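PDB 1YEM: CYTH domain-containing protein from Pyrococcus furiosus, which is of unknown function but belongs to the CYTH family, whose characterised members, among them class IV adenylyl cyclases and thiamine triphosphatases, act on triphosphate-bearing substrates. Local coordinates for residues L51-G56 with Y64-E69. Residues are numbered along the deposited sequence; the frame is centred on the assembly and turned at random.
Sequences LLRIRG and YLTFKE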
loop_
_atom_site.group_PDB
_atom_site.type_symbol
_atom_site.label_atom_id
_atom_site.label_comp_id
_atom_site.label_asym_id
_atom_site.label_seq_id
_atom_site.Cartn_x
_atom_site.Cartn_y
_atom_site.Cartn_z
ATOM N N LEU B 51 -7.815 -12.717 -2.083
ATOM C CA LEU B 51 -6.542 -12.843 -1.372
ATOM C C LEU B 51 -5.957 -11.464 -1.159
ATOM O O LEU B 51 -6.162 -10.559 -1.983
ATOM C CB LEU B 51 -5.548 -13.688 -2.151
ATOM C CG LEU B 51 -5.933 -15.142 -2.396
ATOM C CD1 LEU B 51 -5.059 -15.732 -3.485
ATOM C CD2 LEU B 51 -5.831 -15.947 -1.087
ATOM N N LEU B 52 -5.231 -11.313 -0.050
ATOM C CA LEU B 52 -4.619 -10.054 0.314
ATOM C C LEU B 52 -3.338 -10.375 0.982
ATOM O O LEU B 52 -3.337 -11.102 1.958
ATOM C CB LEU B 52 -5.520 -9.264 1.292
ATOM C CG LEU B 52 -4.950 -7.938 1.841
ATOM C CD1 LEU B 52 -4.726 -6.925 0.714
ATOM C CD2 LEU B 52 -5.873 -7.358 2.909
ATOM N N ARG B 53 -2.240 -9.848 0.452
ATOM C CA ARG B 53 -0.929 -10.063 1.056
ATOM C C ARG B 53 0.033 -8.912 0.842
ATOM O O ARG B 53 -0.040 -8.183 -0.162
ATOM C CB ARG B 53 -0.274 -11.365 0.542
ATOM C CG ARG B 53 0.175 -11.338 -0.901
ATOM C CD ARG B 53 1.442 -12.132 -1.126
ATOM N NE ARG B 53 1.314 -12.936 -2.338
ATOM C CZ ARG B 53 1.452 -12.486 -3.582
ATOM N NH1 ARG B 53 1.773 -11.229 -3.834
ATOM N NH2 ARG B 53 1.291 -13.317 -4.583
ATOM N N ILE B 54 0.931 -8.766 1.810
ATOM C CA ILE B 54 2.050 -7.848 1.722
ATOM C C ILE B 54 3.285 -8.709 1.499
ATOM O O ILE B 54 3.517 -9.664 2.231
ATOM C CB ILE B 54 2.229 -7.007 3.022
ATOM C CG1 ILE B 54 0.903 -6.327 3.431
ATOM C CG2 ILE B 54 3.320 -5.969 2.852
ATOM C CD1 ILE B 54 0.200 -5.582 2.330
ATOM N N ARG B 55 4.057 -8.371 0.481
ATOM C CA ARG B 55 5.256 -9.110 0.161
ATOM C C ARG B 55 6.435 -8.215 0.367
ATOM O O ARG B 55 6.446 -7.105 -0.145
ATOM C CB ARG B 55 5.239 -9.599 -1.319
ATOM C CG ARG B 55 6.620 -10.133 -1.851
ATOM C CD ARG B 55 6.490 -10.839 -3.228
ATOM N NE ARG B 55 5.716 -12.064 -3.099
ATOM C CZ ARG B 55 5.169 -12.747 -4.102
ATOM N NH1 ARG B 55 4.449 -13.839 -3.835
ATOM N NH2 ARG B 55 5.332 -12.376 -5.345
ATOM N N GLY B 56 7.444 -8.718 1.080
ATOM C CA GLY B 56 8.755 -8.071 1.124
ATOM C C GLY B 56 9.790 -8.903 0.385
ATOM O O GLY B 56 9.795 -10.106 0.496
ATOM N N TYR B 64 5.581 -4.984 -1.784
ATOM C CA TYR B 64 4.394 -4.974 -2.613
ATOM C C TYR B 64 3.187 -5.272 -1.800
ATOM O O TYR B 64 3.267 -5.953 -0.811
ATOM C CB TYR B 64 4.504 -6.025 -3.724
ATOM C CG TYR B 64 5.717 -5.821 -4.566
ATOM C CD1 TYR B 64 6.934 -6.389 -4.203
ATOM C CD2 TYR B 64 5.666 -5.031 -5.713
ATOM C CE1 TYR B 64 8.075 -6.189 -4.967
ATOM C CE2 TYR B 64 6.793 -4.821 -6.489
ATOM C CZ TYR B 64 8.002 -5.405 -6.106
ATOM O OH TYR B 64 9.137 -5.201 -6.846
ATOM N N LEU B 65 2.071 -4.731 -2.244
ATOM C CA LEU B 65 0.775 -5.064 -1.734
ATOM C C LEU B 65 0.033 -5.709 -2.886
ATOM O O LEU B 65 -0.014 -5.149 -3.980
ATOM C CB LEU B 65 0.051 -3.809 -1.272
ATOM C CG LEU B 65 -1.311 -4.023 -0.585
ATOM C CD1 LEU B 65 -1.593 -2.898 0.412
ATOM C CD2 LEU B 65 -2.453 -4.133 -1.608
ATOM N N THR B 66 -0.521 -6.896 -2.648
ATOM C CA THR B 66 -1.187 -7.655 -3.705
ATOM C C THR B 66 -2.590 -8.075 -3.278
ATOM O O THR B 66 -2.790 -8.558 -2.168
ATOM C CB THR B 66 -0.377 -8.911 -4.076
ATOM O OG1 THR B 66 0.967 -8.534 -4.414
ATOM C CG2 THR B 66 -1.005 -9.637 -5.260
ATOM N N PHE B 67 -3.552 -7.848 -4.158
ATOM C CA PHE B 67 -4.907 -8.358 -3.982
ATOM C C PHE B 67 -5.218 -9.274 -5.161
ATOM O O PHE B 67 -4.930 -8.920 -6.288
ATOM C CB PHE B 67 -5.926 -7.209 -3.921
ATOM C CG PHE B 67 -7.346 -7.659 -4.054
ATOM C CD1 PHE B 67 -8.084 -8.013 -2.937
ATOM C CD2 PHE B 67 -7.944 -7.756 -5.308
ATOM C CE1 PHE B 67 -9.399 -8.459 -3.070
ATOM C CE2 PHE B 67 -9.248 -8.197 -5.443
ATOM C CZ PHE B 67 -9.977 -8.545 -4.330
ATOM N N LYS B 68 -5.784 -10.447 -4.887
ATOM C CA LYS B 68 -6.239 -11.354 -5.948
ATOM C C LYS B 68 -7.681 -11.797 -5.760
ATOM O O LYS B 68 -8.154 -11.931 -4.641
ATOM C CB LYS B 68 -5.372 -12.624 -6.021
ATOM C CG LYS B 68 -3.939 -12.413 -6.397
ATOM C CD LYS B 68 -3.282 -13.740 -6.689
ATOM C CE LYS B 68 -1.764 -13.630 -6.793
ATOM N NZ LYS B 68 -1.153 -14.973 -6.972
ATOM N N GLU B 69 -8.361 -12.030 -6.875
ATOM C CA GLU B 69 -9.582 -12.830 -6.884
ATOM C C GLU B 69 -9.290 -14.155 -7.554
ATOM O O GLU B 69 -8.875 -14.200 -8.719
ATOM C CB GLU B 69 -10.718 -12.116 -7.619
ATOM C CG GLU B 69 -11.614 -11.300 -6.701
ATOM C CD GLU B 69 -12.324 -10.180 -7.437
ATOM O OE1 GLU B 69 -12.907 -10.480 -8.511
ATOM O OE2 GLU B 69 -12.291 -9.013 -6.947
#
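Bends at chi2 (145°) and chi3 (136°) bring the guanidinium of Arg53 alongside Thr66. Arg53 NH1 comes within 2.9 Å of Thr66 OG1, but the angle is too poor for a hydrogen bond; the hydroxyl is instead bonded to Glu82, and Arg53 NE to Tyr43 OH. NH1 of Arg55 lies over the centre of the Arg53 guanidinium, 3.2 Å above its plane, and Arg53 NH2 is 3.8 Å from Lys68 NZ. This gathering of like charges is probably eased by acidic neighbours such as Asp41, which forms a salt bridge with Arg55. An alanine in place of Arg53 would probably leave Tyr43 OH without its NE partner and open a gap between Thr66, Lys68 and Arg55. On the other face of the sheet, Ile54 CD1 packs against Leu65 CG at 3.6 Å, while Leu52 CD1 reaches Leu65 CD2 at 4.3 Å. Phe95 of helix 88-97 touches Leu52 and Leu65, and the second subunit adds Val94 against Leu65. The backbones run antiparallel, joined by six hydrogen bonds in the pairs Leu51–Lys68, Arg53–Thr66 and Arg55–Tyr64, the straightest being Arg55 N to Tyr64 O (2.9 Å, 169°). Together the strands form a beta hairpin in the closed antiparallel barrel of the CYTH fold, the triphosphate tunnel architecture; basic side chains of the tunnel bind the phosphates in characterised relatives, and the Arg53, Arg55 and Lys68 cluster is consistent with such a role.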